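Local coordinates for cell wall surface anchor family protein (Streptococcus pneumoniae, PDB 4OQ1), which serves as an ancillary pilin that probably anchors the pneumococcal pilus to the cell wall, at residues V166-V171 / F220-P225; G228-T233 / Q253-G258; N259-K264 / R307-G312; G275-V280 / V299-K304; G316-W321 / V336-G341. The protein carries 3 engineered substitutions. One frame throughout, in Å; residues are numbered along the deposited sequence.

Interaction 1 (V166-V171 / F220-P225); sequences VGFKLV and FKEVEP
A classic beta bulge interrupts the antiparallel pairing of strands 167-174 and 216-224, with Val223 and Glu224 both set against Gly167. Within the bulge Gly167 and Glu224 form a hydrogen-bonded pair, Gly167 N giving to Glu224 O at 2.9 Å and Glu224 N returning to Gly167 O. The next such pair is Lys169 with Lys221, Lys221 N reaching Lys169 O at 2.8 Å in a nearly straight bond. The extra residue shifts the register by one, and Glu222 is the centre of an inverse gamma turn. Gly167 fits close under Glu224, whose CB lies 3.8 Å from Gly167 CA. On the face of Leu170 and Phe220 the contact is mostly apolar, with the buried Glu222 beside Phe168. Leu170 CG stands anti to the backbone N (chi1 178°), and methyl CD1 sits over the centre of the Phe220 ring, 3.9 Å from the centroid. Phe168 CD2 meets Phe220 CB at 3.9 Å, while Glu222 CG lies over a face of the Phe168 ring in a CH-pi contact. Beyond it, Glu222 OE2 comes to 3.4 Å from Val166 CG1. Leu153 of strand 150-157 touches both phenylalanines. On the other face the Lys169 and Val223 side chains cross at about a right angle, Lys169 CG meeting Val223 CG2; the charged ends find partners elsewhere, Lys169 NZ on Thr199, Lys221 NZ on Asp235 and Glu224 OE1 on Tyr201. A largely apolar face, with one buried carboxylate beside Lys155, packed on a second sheet, is the build of a beta sandwich, here a CnaB-type, prealbumin-like pilin domain.

Interaction 2 (G228-T233 / Q253-G258); sequences GYAVTT and QKLPRG
Gly228 opens the contact: its O takes the N-H of Leu255 in a nearly straight bond, 2.8 Å from Leu255 N. The pairing is antiparallel and lies at the margin of a four-stranded sheet, where the short outermost strand 229-231 runs beside the end of strand 246-254 in a CnaB-type domain. After Leu255 the second segment leaves the pair for the next domain, and Pro256 packs on Tyr315 there. The backbone angles of Gly228 (phi 99°) would press a side chain against the preceding carbonyl. Tyr229 follows, in a non-hydrogen-bonded pair with Lys254, and its CA-H points to Gln253 O. Its ring and the lysine chain lie side by side, pointing the same way: Tyr229 CE2 is 3.4 Å from Lys254 CG, and Tyr229 OH reaches Lys254 CE at 3.2 Å. Ala230 then exchanges two backbone bonds with Gln253, Ala230 N to Gln253 O and Gln253 N to Ala230 O, both 2.8 Å, while Ala230 CB touches Leu255 CD1 at 4.1 Å. Val231 rests on Pro225. The side chain of Thr232 slants across that of Gln253: Thr232 OG1, weakly bonded to Val251 O, lies 3.6 Å from Gln253 CG.

Interaction 3 (N259-K264 / R307-G312); sequences NVDFMK and RFRVEG
Asn259 and Gly312 close one end of this antiparallel pair with a side-chain bond: Gly312 N gives to Asn259 OD1 at 2.8 Å, in the plane of the amide. The backbone N-H and C=O groups of Val260 with Val310, and of Phe262 with Phe308, satisfy one another; the shortest of these backbone bonds is Phe262 N to Phe308 O, 2.7 Å. On the face of Asp261, Arg307 and Arg309, Asp261 OD1 gathers several donors. Arg309 NE reaches it at 3.0 Å in a weak, bent bond within a salt bridge, Arg307 NH2 adds a long ion pair, and a water donates to it. That water also accepts from Arg307 NE at 2.8 Å and donates to Phe308 O, a carbonyl that already takes Phe262 N. Arg309 NH2 goes on to Glu311 OE1, 2.6 Å away and met from above the carboxylate plane, which completes the network. On the other face Phe308 CG stands between backbone N and carbonyl carbon (chi1 62°), and the ring lies beneath Phe262 CB, 3.5 Å from its centroid; the two rings are near parallel but slid apart. Lys264 NZ is covalently linked to Asn354 CG, an intramolecular isopeptide bond of the kind known from CnaB-type pilin domains. Strand 260-266 thus runs between 307-310 and 350-354, its Phe262 packed on Leu320 of strand 316-322 and edge-to-face with Phe338 of 336-340.

Interaction 4 (G275-V280 / V299-K304); sequences GAMFKV and VVTSGK
Ser302 OG stands between its own backbone N and carbonyl carbon (chi1 65°), which brings it to 2.8 Å from Ala276 N, whose N-H it accepts. Met277 CG is anti to the carbonyl carbon (chi1 -48°) and comes beside Thr301, 3.5 Å from OG1; the two side chains lie side by side, pointing the same way. These contacts hold the residues flanking the start of strand 277-284 and the end of strand 296-301, which run antiparallel in the five-stranded sheet of a CnaB-type domain. Ser302 is held at three points: besides OG, its N gives to Ala276 O and its O takes Gly275 N at 2.9 Å. Its buried hydroxyl has a further partner in Leu273 O. Further along, Phe278 and Val300 form a hydrogen-bonded pair, with Val300 N 2.7 Å from Phe278 O and the reverse bond almost straight. Their side chains share the face turned inward, Phe278 CB touching Val300 CG2 at 4.1 Å. On the outer face the Lys279 and Val299 side chains cross obliquely, Lys279 CE 4.1 Å from Val299 CG2. Gly275 has a positive phi of 87°, where a side chain would jam against the preceding carbonyl. Strand 277-284 is flanked across its other edge by 316-322, while Phe278 and Val300 pack inward on Phe308 of strand 307-310, and Ala276 and Ser302 on Lys264 of strand 260-266.

Interaction 5 (G316-W321 / V336-G341); sequences GTYYLW and VSFTIG
Gly316 and Ile340, Tyr318 and Phe338, and Leu320 and Val336 each exchange two backbone hydrogen bonds, six in all along this antiparallel pair. The Tyr318 N to Phe338 O bond, 2.8 Å, is almost straight, and Ile340 N reaches Gly316 O at the same length. Outside this ladder, Thr317 OG1 and Thr339 OG1 are hydrogen-bonded at 3.2 Å, and a water joins Tyr319 OH to Ser337 OG on the same, outward face. Tyr319 also lays its CE1 3.8 Å from Ser337 OG. Strands 316-322 and 336-340 belong to a CnaB-type, prealbumin-like beta sandwich, and the opposite face of the pair turns into it. There Phe338 CG lies between backbone N and carbonyl carbon (chi1 62°), and the ring lies beneath Tyr318 CB, which is over one face, offset toward the rim and 3.5 Å from Phe338 CZ. The Tyr318 and Phe338 rings themselves barely overlap. Leu320 crosses Phe338 at about a right angle, Leu320 CD2 3.9 Å from Phe338 CE2, and lies alongside Val336 with their CB atoms 3.9 Å apart. Ile340 CG1 meets Tyr318 CE2 obliquely at 4.1 Å, and Tyr318 OH bonds to Glu314 O.

How the interactions relate
Interaction 1 and the strand pairing of interaction 2 lie in one prealbumin-like domain and interactions 3, 4 and 5 in the next. Interactions 1 and 2 touch where Val231 CG2 meets Glu222 CD at 3.7 Å. The chain of 253-258 then crosses between domains, and Gly258 CA packs 3.7 Å from Ile340 CG2 of interaction 5, while Arg257 meets Gly312 of interaction 3. Interaction 4 is nested within the loop closed by interaction 3, their centres about 10 Å apart; Phe308 CD2 lies 3.4 Å from Val300 CG2. Phe308 also touches Leu320, bringing interaction 5 into the same core. Interactions 4 and 5 share a sheet, with a probable hydrogen bond from Lys279 N to Trp321 O at 2.7 Å.

Interaction 1 (V166-V171 / F220-P225)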
# COMPACT_ATOMS: atom_id res chain seq x y z
N VAL A 166 0.33 0.93 11.24
CA VAL A 166 -0.09 2.28 10.77
C VAL A 166 -0.32 2.22 9.23
O VAL A 166 0.53 1.73 8.43
CB VAL A 166 1.01 3.26 11.12
CG1 VAL A 166 0.66 4.65 10.64
CG2 VAL A 166 1.25 3.36 12.60
N GLY A 167 -1.44 2.75 8.77
CA GLY A 167 -1.81 2.72 7.33
C GLY A 167 -1.45 3.99 6.56
O GLY A 167 -1.66 5.09 7.14
N PHE A 168 -0.83 3.79 5.37
CA PHE A 168 -0.45 4.92 4.46
C PHE A 168 -1.04 4.66 3.08
O PHE A 168 -1.29 3.52 2.68
CB PHE A 168 1.06 5.02 4.35
CG PHE A 168 1.72 5.57 5.57
CD1 PHE A 168 2.07 4.80 6.58
CD2 PHE A 168 2.07 6.90 5.65
CE1 PHE A 168 2.75 5.33 7.69
CE2 PHE A 168 2.68 7.46 6.76
CZ PHE A 168 3.06 6.66 7.78
N LYS A 169 -1.38 5.73 2.36
CA LYS A 169 -1.56 5.58 0.92
C LYS A 169 -0.42 6.27 0.24
O LYS A 169 0.21 7.24 0.74
CB LYS A 169 -2.91 6.16 0.45
CG LYS A 169 -4.10 5.34 0.87
CD LYS A 169 -5.40 5.95 0.33
CE LYS A 169 -6.69 5.42 0.92
NZ LYS A 169 -6.89 3.95 0.80
N LEU A 170 -0.04 5.71 -0.90
CA LEU A 170 1.02 6.21 -1.74
C LEU A 170 0.44 6.89 -2.99
O LEU A 170 -0.29 6.31 -3.73
CB LEU A 170 1.82 5.04 -2.15
CG LEU A 170 2.98 5.27 -3.09
CD1 LEU A 170 4.00 6.15 -2.38
CD2 LEU A 170 3.61 3.90 -3.44
N VAL A 171 0.82 8.13 -3.22
CA VAL A 171 0.43 8.91 -4.33
C VAL A 171 1.69 9.52 -5.01
O VAL A 171 2.73 9.71 -4.39
CB VAL A 171 -0.49 10.08 -3.94
CG1 VAL A 171 -1.70 9.55 -3.21
CG2 VAL A 171 0.26 11.16 -3.15
N PHE A 220 3.87 9.65 0.81
CA PHE A 220 3.19 8.71 1.66
C PHE A 220 2.24 9.49 2.61
O PHE A 220 2.70 10.35 3.35
CB PHE A 220 4.19 7.88 2.47
CG PHE A 220 4.86 6.82 1.73
CD1 PHE A 220 4.42 5.52 1.82
CD2 PHE A 220 6.07 7.07 1.07
CE1 PHE A 220 5.10 4.50 1.17
CE2 PHE A 220 6.76 6.03 0.44
CZ PHE A 220 6.26 4.76 0.48
N LYS A 221 0.92 9.24 2.52
CA LYS A 221 -0.06 9.91 3.33
C LYS A 221 -0.58 9.07 4.41
O LYS A 221 -1.02 7.95 4.17
CB LYS A 221 -1.25 10.38 2.47
CG LYS A 221 -0.89 11.01 1.17
CD LYS A 221 -2.16 11.38 0.41
CE LYS A 221 -2.98 12.47 1.05
NZ LYS A 221 -2.22 13.74 0.92
N GLU A 222 -0.51 9.57 5.65
CA GLU A 222 -0.87 8.73 6.82
C GLU A 222 -2.38 8.70 7.08
O GLU A 222 -2.89 9.33 8.01
CB GLU A 222 -0.13 9.20 8.07
CG GLU A 222 -0.31 8.27 9.22
CD GLU A 222 0.67 8.54 10.38
OE1 GLU A 222 1.58 9.35 10.23
OE2 GLU A 222 0.42 7.96 11.46
N VAL A 223 -3.09 7.94 6.27
CA VAL A 223 -4.53 7.89 6.29
C VAL A 223 -5.10 7.13 7.45
O VAL A 223 -6.22 7.42 7.83
CB VAL A 223 -5.12 7.31 4.95
CG1 VAL A 223 -4.84 8.30 3.85
CG2 VAL A 223 -4.60 5.88 4.68
N GLU A 224 -4.33 6.19 8.02
CA GLU A 224 -4.78 5.40 9.14
C GLU A 224 -3.77 5.30 10.32
O GLU A 224 -3.17 4.26 10.52
CB GLU A 224 -5.15 4.03 8.66
CG GLU A 224 -6.28 3.38 9.39
CD GLU A 224 -6.59 2.03 8.75
OE1 GLU A 224 -6.59 1.98 7.51
OE2 GLU A 224 -6.82 1.02 9.48
N PRO A 225 -3.67 6.38 11.14
CA PRO A 225 -2.85 6.38 12.37
C PRO A 225 -3.35 5.35 13.36
O PRO A 225 -4.49 4.93 13.31
CB PRO A 225 -3.00 7.78 12.92
CG PRO A 225 -4.10 8.40 12.22
CD PRO A 225 -4.34 7.66 10.94

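Interaction 2 (G228-T233 / Q253-G258)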
# COMPACT_ATOMS: atom_id res chain seq x y z
N GLY A 228 -3.76 6.31 19.82
CA GLY A 228 -2.82 6.64 20.92
C GLY A 228 -1.60 7.34 20.42
O GLY A 228 -0.83 7.92 21.22
N TYR A 229 -1.47 7.39 19.09
CA TYR A 229 -0.31 8.02 18.43
C TYR A 229 -0.81 9.01 17.37
O TYR A 229 -1.41 8.59 16.37
CB TYR A 229 0.53 6.93 17.78
CG TYR A 229 1.14 5.95 18.77
CD1 TYR A 229 0.44 4.85 19.19
CD2 TYR A 229 2.39 6.15 19.27
CE1 TYR A 229 0.98 3.90 20.04
CE2 TYR A 229 2.94 5.24 20.18
CZ TYR A 229 2.21 4.11 20.55
OH TYR A 229 2.78 3.21 21.45
N ALA A 230 -0.59 10.30 17.64
CA ALA A 230 -1.02 11.42 16.81
C ALA A 230 -0.03 11.68 15.63
O ALA A 230 1.22 11.64 15.76
CB ALA A 230 -1.09 12.67 17.65
N VAL A 231 -0.64 11.90 14.50
CA VAL A 231 0.03 12.30 13.31
C VAL A 231 0.71 13.64 13.47
O VAL A 231 0.06 14.64 13.72
CB VAL A 231 -0.96 12.43 12.12
CG1 VAL A 231 -0.28 13.02 10.91
CG2 VAL A 231 -1.58 11.06 11.78
N THR A 232 2.00 13.66 13.22
CA THR A 232 2.74 14.92 13.15
C THR A 232 2.66 15.63 11.76
O THR A 232 2.48 16.83 11.65
CB THR A 232 4.20 14.61 13.49
OG1 THR A 232 4.27 14.30 14.88
CG2 THR A 232 5.08 15.78 13.17
N THR A 233 2.83 14.84 10.71
CA THR A 233 2.83 15.31 9.33
C THR A 233 2.02 14.33 8.52
O THR A 233 2.39 13.16 8.41
CB THR A 233 4.27 15.31 8.74
OG1 THR A 233 5.00 14.18 9.28
CG2 THR A 233 5.03 16.65 9.06
N GLN A 253 3.41 11.13 17.50
CA GLN A 253 3.39 11.52 18.95
C GLN A 253 2.52 10.64 19.85
O GLN A 253 1.30 10.63 19.74
CB GLN A 253 3.10 12.98 19.13
CG GLN A 253 4.16 13.83 18.46
CD GLN A 253 5.55 13.77 19.09
OE1 GLN A 253 5.72 13.64 20.32
NE2 GLN A 253 6.59 13.88 18.23
N LYS A 254 3.16 9.83 20.71
CA LYS A 254 2.39 8.96 21.61
C LYS A 254 1.76 9.90 22.61
O LYS A 254 2.44 10.75 23.16
CB LYS A 254 3.30 7.95 22.32
CG LYS A 254 2.54 6.96 23.14
CD LYS A 254 3.56 6.09 23.87
CE LYS A 254 2.95 4.76 24.27
NZ LYS A 254 1.98 4.86 25.35
N LEU A 255 0.45 9.85 22.76
CA LEU A 255 -0.29 10.74 23.63
C LEU A 255 -0.60 10.07 24.94
O LEU A 255 -0.97 8.90 25.00
CB LEU A 255 -1.63 11.16 23.01
CG LEU A 255 -1.69 11.95 21.73
CD1 LEU A 255 -3.09 11.89 21.12
CD2 LEU A 255 -1.22 13.39 21.85
N PRO A 256 -0.34 10.79 26.02
CA PRO A 256 -0.79 10.28 27.30
C PRO A 256 -2.35 10.19 27.35
O PRO A 256 -3.10 10.80 26.47
CB PRO A 256 -0.29 11.36 28.29
CG PRO A 256 0.59 12.27 27.51
CD PRO A 256 0.01 12.22 26.11
N ARG A 257 -2.85 9.52 28.39
CA ARG A 257 -4.32 9.39 28.58
C ARG A 257 -4.72 9.99 29.93
O ARG A 257 -3.89 10.05 30.87
CB ARG A 257 -4.72 7.92 28.50
CG ARG A 257 -4.68 7.34 27.12
CD ARG A 257 -4.78 5.82 27.15
NE ARG A 257 -3.47 5.26 27.53
CZ ARG A 257 -3.14 4.75 28.71
NH1 ARG A 257 -4.01 4.69 29.71
NH2 ARG A 257 -1.92 4.28 28.89
N GLY A 258 -5.98 10.42 30.03
CA GLY A 258 -6.53 10.97 31.28
C GLY A 258 -8.02 10.71 31.43
O GLY A 258 -8.64 10.04 30.55

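Interaction 3 (N259-K264 / R307-G312)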
# COMPACT_ATOMS: atom_id res chain seq x y z
N ASN A 259 -8.59 11.18 32.55
CA ASN A 259 -10.01 10.86 32.92
C ASN A 259 -10.72 12.12 33.25
O ASN A 259 -10.11 13.16 33.61
CB ASN A 259 -10.10 9.89 34.11
CG ASN A 259 -9.10 8.75 34.01
OD1 ASN A 259 -8.92 8.17 32.97
ND2 ASN A 259 -8.43 8.44 35.12
N VAL A 260 -12.05 12.06 33.18
CA VAL A 260 -12.83 13.23 33.58
C VAL A 260 -14.09 12.72 34.26
O VAL A 260 -14.75 11.82 33.79
CB VAL A 260 -13.22 14.18 32.44
CG1 VAL A 260 -13.92 15.43 32.96
CG2 VAL A 260 -12.00 14.58 31.68
N ASP A 261 -14.39 13.33 35.39
CA ASP A 261 -15.61 13.01 36.17
C ASP A 261 -16.56 14.11 35.93
O ASP A 261 -16.20 15.26 36.02
CB ASP A 261 -15.27 13.04 37.63
CG ASP A 261 -14.56 11.78 38.08
OD1 ASP A 261 -15.01 10.65 37.73
OD2 ASP A 261 -13.52 11.94 38.76
N PHE A 262 -17.79 13.73 35.67
CA PHE A 262 -18.85 14.68 35.50
C PHE A 262 -20.00 14.49 36.53
O PHE A 262 -20.28 13.37 37.03
CB PHE A 262 -19.46 14.58 34.08
CG PHE A 262 -18.49 14.87 32.96
CD1 PHE A 262 -18.32 16.20 32.53
CD2 PHE A 262 -17.93 13.85 32.32
CE1 PHE A 262 -17.45 16.49 31.55
CE2 PHE A 262 -17.04 14.14 31.28
CZ PHE A 262 -16.79 15.47 30.92
N MET A 263 -20.73 15.58 36.73
CA MET A 263 -22.03 15.55 37.47
C MET A 263 -23.08 16.47 36.84
O MET A 263 -22.86 17.71 36.63
CB MET A 263 -21.83 15.94 38.94
CG MET A 263 -23.07 15.60 39.75
SD MET A 263 -23.04 16.29 41.42
CE MET A 263 -24.78 16.24 41.74
N LYS A 264 -24.21 15.86 36.48
CA LYS A 264 -25.31 16.56 35.83
C LYS A 264 -26.29 17.05 36.87
O LYS A 264 -26.88 16.26 37.61
CB LYS A 264 -26.01 15.63 34.83
CG LYS A 264 -27.12 16.31 34.04
CD LYS A 264 -26.56 17.26 33.00
CE LYS A 264 -27.66 17.90 32.18
NZ LYS A 264 -28.31 19.03 32.91
N ARG A 307 -23.96 11.47 38.43
CA ARG A 307 -22.60 11.19 37.97
C ARG A 307 -22.42 10.30 36.71
O ARG A 307 -23.14 9.36 36.45
CB ARG A 307 -21.74 10.52 39.08
CG ARG A 307 -21.52 11.28 40.35
CD ARG A 307 -20.71 12.54 40.12
NE ARG A 307 -19.28 12.23 39.91
CZ ARG A 307 -18.34 12.23 40.87
NH1 ARG A 307 -18.61 12.53 42.15
NH2 ARG A 307 -17.10 11.96 40.55
N PHE A 308 -21.35 10.65 36.00
CA PHE A 308 -20.83 9.89 34.90
C PHE A 308 -19.40 10.31 34.64
O PHE A 308 -18.92 11.33 35.12
CB PHE A 308 -21.73 10.01 33.67
CG PHE A 308 -21.86 11.43 33.13
CD1 PHE A 308 -22.72 12.33 33.70
CD2 PHE A 308 -21.13 11.82 31.99
CE1 PHE A 308 -22.81 13.59 33.18
CE2 PHE A 308 -21.28 13.12 31.47
CZ PHE A 308 -22.09 13.94 32.07
N ARG A 309 -18.74 9.55 33.75
CA ARG A 309 -17.32 9.56 33.69
C ARG A 309 -16.83 9.06 32.30
O ARG A 309 -17.49 8.29 31.70
CB ARG A 309 -16.87 8.55 34.74
CG ARG A 309 -15.46 8.66 35.12
CD ARG A 309 -15.23 7.82 36.37
NE ARG A 309 -13.88 8.08 36.80
CZ ARG A 309 -12.84 7.32 36.49
NH1 ARG A 309 -11.62 7.65 36.92
NH2 ARG A 309 -13.01 6.22 35.78
N VAL A 310 -15.71 9.60 31.87
CA VAL A 310 -14.93 9.07 30.72
C VAL A 310 -13.50 8.81 31.23
O VAL A 310 -12.90 9.62 31.95
CB VAL A 310 -14.89 10.05 29.52
CG1 VAL A 310 -16.29 10.48 29.17
CG2 VAL A 310 -14.06 11.29 29.84
N GLU A 311 -13.00 7.63 30.91
CA GLU A 311 -11.71 7.23 31.41
C GLU A 311 -10.79 6.74 30.28
O GLU A 311 -11.24 6.20 29.26
CB GLU A 311 -11.92 6.14 32.48
CG GLU A 311 -10.60 5.52 32.97
CD GLU A 311 -10.76 4.59 34.18
OE1 GLU A 311 -11.92 4.25 34.53
OE2 GLU A 311 -9.71 4.20 34.78
N GLY A 312 -9.49 6.89 30.50
CA GLY A 312 -8.49 6.52 29.50
C GLY A 312 -8.63 7.60 28.43
O GLY A 312 -8.89 8.74 28.72
O HOH W 1 -18.14 10.69 37.93

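Interaction 4 (G275-V280 / V299-K304)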
# COMPACT_ATOMS: atom_id res chain seq x y z
N GLY A 275 -30.49 10.39 34.07
CA GLY A 275 -31.02 10.17 32.72
C GLY A 275 -30.61 11.17 31.63
O GLY A 275 -31.23 11.22 30.54
N ALA A 276 -29.58 11.98 31.87
CA ALA A 276 -29.07 12.83 30.79
C ALA A 276 -28.12 11.94 30.02
O ALA A 276 -27.23 11.33 30.60
CB ALA A 276 -28.32 14.07 31.25
N MET A 277 -28.38 11.78 28.74
CA MET A 277 -27.52 10.94 27.91
C MET A 277 -26.71 11.73 26.93
O MET A 277 -27.24 12.56 26.17
CB MET A 277 -28.33 9.79 27.21
CG MET A 277 -29.26 8.99 28.13
SD MET A 277 -30.28 7.79 27.21
CE MET A 277 -28.99 6.66 26.66
N PHE A 278 -25.43 11.40 26.86
CA PHE A 278 -24.53 11.97 25.94
C PHE A 278 -23.68 10.99 25.14
O PHE A 278 -23.22 9.92 25.67
CB PHE A 278 -23.56 12.92 26.61
CG PHE A 278 -24.20 13.93 27.52
CD1 PHE A 278 -24.48 15.23 27.06
CD2 PHE A 278 -24.44 13.64 28.84
CE1 PHE A 278 -25.00 16.19 27.93
CE2 PHE A 278 -25.01 14.58 29.70
CZ PHE A 278 -25.28 15.86 29.21
N LYS A 279 -23.38 11.38 23.92
CA LYS A 279 -22.36 10.65 23.16
C LYS A 279 -21.09 11.40 23.16
O LYS A 279 -21.11 12.64 22.97
CB LYS A 279 -22.88 10.43 21.73
CG LYS A 279 -22.01 9.63 20.84
CD LYS A 279 -22.73 9.32 19.53
CE LYS A 279 -23.91 8.36 19.66
NZ LYS A 279 -24.63 8.09 18.36
N VAL A 280 -19.96 10.70 23.43
CA VAL A 280 -18.72 11.42 23.45
C VAL A 280 -18.11 11.57 22.07
O VAL A 280 -18.01 10.60 21.40
CB VAL A 280 -17.69 10.73 24.39
CG1 VAL A 280 -16.44 11.54 24.38
CG2 VAL A 280 -18.24 10.57 25.82
N VAL A 299 -21.04 6.14 24.94
CA VAL A 299 -22.26 6.84 25.40
C VAL A 299 -22.25 6.85 26.92
O VAL A 299 -21.93 5.83 27.57
CB VAL A 299 -23.50 6.21 24.81
CG1 VAL A 299 -24.81 6.71 25.44
CG2 VAL A 299 -23.51 6.47 23.32
N VAL A 300 -22.52 8.01 27.49
CA VAL A 300 -22.63 8.09 28.92
C VAL A 300 -24.00 8.61 29.37
O VAL A 300 -24.69 9.38 28.68
CB VAL A 300 -21.54 8.89 29.55
CG1 VAL A 300 -20.24 8.13 29.46
CG2 VAL A 300 -21.46 10.28 28.93
N THR A 301 -24.42 8.12 30.54
CA THR A 301 -25.80 8.50 31.11
C THR A 301 -25.61 8.94 32.57
O THR A 301 -24.98 8.23 33.36
CB THR A 301 -26.86 7.35 31.10
OG1 THR A 301 -27.06 6.87 29.78
CG2 THR A 301 -28.26 7.87 31.62
N SER A 302 -26.07 10.14 32.90
CA SER A 302 -26.04 10.64 34.33
C SER A 302 -26.82 9.65 35.22
O SER A 302 -27.90 9.26 34.86
CB SER A 302 -26.57 12.07 34.47
OG SER A 302 -27.96 12.19 34.15
N GLY A 303 -26.21 9.26 36.35
CA GLY A 303 -26.72 8.20 37.22
C GLY A 303 -27.69 8.80 38.23
O GLY A 303 -28.11 9.95 38.13
N LYS A 304 -28.11 7.96 39.16
CA LYS A 304 -29.00 8.37 40.25
C LYS A 304 -28.45 9.50 41.02
O LYS A 304 -29.23 10.23 41.62
CB LYS A 304 -29.19 7.22 41.27
CG LYS A 304 -29.93 6.04 40.69
CD LYS A 304 -30.08 4.94 41.74
CE LYS A 304 -30.73 3.81 41.03
NZ LYS A 304 -31.22 2.90 42.05

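Interaction 5 (G316-W321 / V336-G341)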
# COMPACT_ATOMS: atom_id res chain seq x y z
N GLY A 316 -6.44 15.63 24.60
CA GLY A 316 -7.07 16.33 23.48
C GLY A 316 -8.37 16.95 23.91
O GLY A 316 -8.68 16.92 25.09
N THR A 317 -9.11 17.49 22.96
CA THR A 317 -10.38 18.17 23.20
C THR A 317 -11.54 17.31 22.71
O THR A 317 -11.46 16.70 21.61
CB THR A 317 -10.35 19.50 22.49
OG1 THR A 317 -9.36 20.29 23.14
CG2 THR A 317 -11.73 20.20 22.50
N TYR A 318 -12.58 17.17 23.56
CA TYR A 318 -13.68 16.39 23.28
C TYR A 318 -15.00 17.14 23.57
O TYR A 318 -14.98 18.26 24.08
CB TYR A 318 -13.65 15.15 24.12
CG TYR A 318 -12.45 14.28 23.93
CD1 TYR A 318 -12.46 13.28 23.01
CD2 TYR A 318 -11.32 14.50 24.63
CE1 TYR A 318 -11.36 12.51 22.77
CE2 TYR A 318 -10.20 13.69 24.47
CZ TYR A 318 -10.24 12.70 23.53
OH TYR A 318 -9.23 11.84 23.34
N TYR A 319 -16.10 16.49 23.29
CA TYR A 319 -17.46 17.05 23.38
C TYR A 319 -18.49 16.01 23.84
O TYR A 319 -18.55 14.88 23.31
CB TYR A 319 -17.93 17.69 22.08
CG TYR A 319 -16.98 18.66 21.44
CD1 TYR A 319 -17.07 19.99 21.66
CD2 TYR A 319 -15.95 18.17 20.61
CE1 TYR A 319 -16.14 20.84 21.09
CE2 TYR A 319 -15.02 19.01 20.08
CZ TYR A 319 -15.15 20.32 20.29
OH TYR A 319 -14.21 21.11 19.73
N LEU A 320 -19.36 16.43 24.78
CA LEU A 320 -20.48 15.66 25.21
C LEU A 320 -21.64 16.13 24.31
O LEU A 320 -22.11 17.28 24.50
CB LEU A 320 -20.90 15.90 26.67
CG LEU A 320 -19.81 15.50 27.72
CD1 LEU A 320 -20.33 15.75 29.13
CD2 LEU A 320 -19.51 14.04 27.60
N TRP A 321 -21.98 15.30 23.35
CA TRP A 321 -23.11 15.58 22.42
C TRP A 321 -24.34 15.04 23.08
O TRP A 321 -24.44 13.80 23.31
CB TRP A 321 -22.90 14.90 21.05
CG TRP A 321 -24.09 14.97 20.12
CD1 TRP A 321 -25.11 14.10 20.06
CD2 TRP A 321 -24.36 15.98 19.17
NE1 TRP A 321 -26.05 14.53 19.11
CE2 TRP A 321 -25.55 15.64 18.51
CE3 TRP A 321 -23.67 17.09 18.75
CZ2 TRP A 321 -26.13 16.47 17.52
CZ3 TRP A 321 -24.23 17.88 17.73
CH2 TRP A 321 -25.43 17.57 17.16
N VAL A 336 -21.14 19.99 25.31
CA VAL A 336 -20.22 20.44 26.35
C VAL A 336 -18.74 20.12 25.94
O VAL A 336 -18.37 18.96 25.82
CB VAL A 336 -20.46 19.67 27.63
CG1 VAL A 336 -19.52 20.13 28.68
CG2 VAL A 336 -21.89 19.86 28.09
N SER A 337 -17.92 21.14 25.78
CA SER A 337 -16.54 20.92 25.48
C SER A 337 -15.73 20.62 26.74
O SER A 337 -15.95 21.20 27.81
CB SER A 337 -15.97 22.19 24.82
OG SER A 337 -14.63 21.88 24.38
N PHE A 338 -14.80 19.71 26.62
CA PHE A 338 -13.85 19.43 27.70
C PHE A 338 -12.55 19.01 27.10
O PHE A 338 -12.53 18.41 26.02
CB PHE A 338 -14.36 18.39 28.71
CG PHE A 338 -14.63 17.03 28.17
CD1 PHE A 338 -13.82 15.98 28.51
CD2 PHE A 338 -15.71 16.77 27.38
CE1 PHE A 338 -14.04 14.75 27.99
CE2 PHE A 338 -15.96 15.55 26.88
CZ PHE A 338 -15.15 14.48 27.22
N THR A 339 -11.47 19.23 27.86
CA THR A 339 -10.07 19.06 27.39
C THR A 339 -9.45 18.16 28.37
O THR A 339 -9.61 18.34 29.56
CB THR A 339 -9.35 20.42 27.33
OG1 THR A 339 -9.90 21.11 26.22
CG2 THR A 339 -7.84 20.22 26.99
N ILE A 340 -8.85 17.09 27.88
CA ILE A 340 -8.02 16.21 28.72
C ILE A 340 -6.54 16.57 28.58
O ILE A 340 -6.04 16.63 27.48
CB ILE A 340 -8.32 14.80 28.35
CG1 ILE A 340 -9.81 14.62 28.46
CG2 ILE A 340 -7.51 13.81 29.17
CD1 ILE A 340 -10.20 13.29 28.96
N GLY A 341 -5.83 16.74 29.70
CA GLY A 341 -4.46 17.30 29.63
C GLY A 341 -3.74 17.14 30.93
O GLY A 341 -4.33 16.71 31.91
O HOH W 2 -13.59 22.90 21.75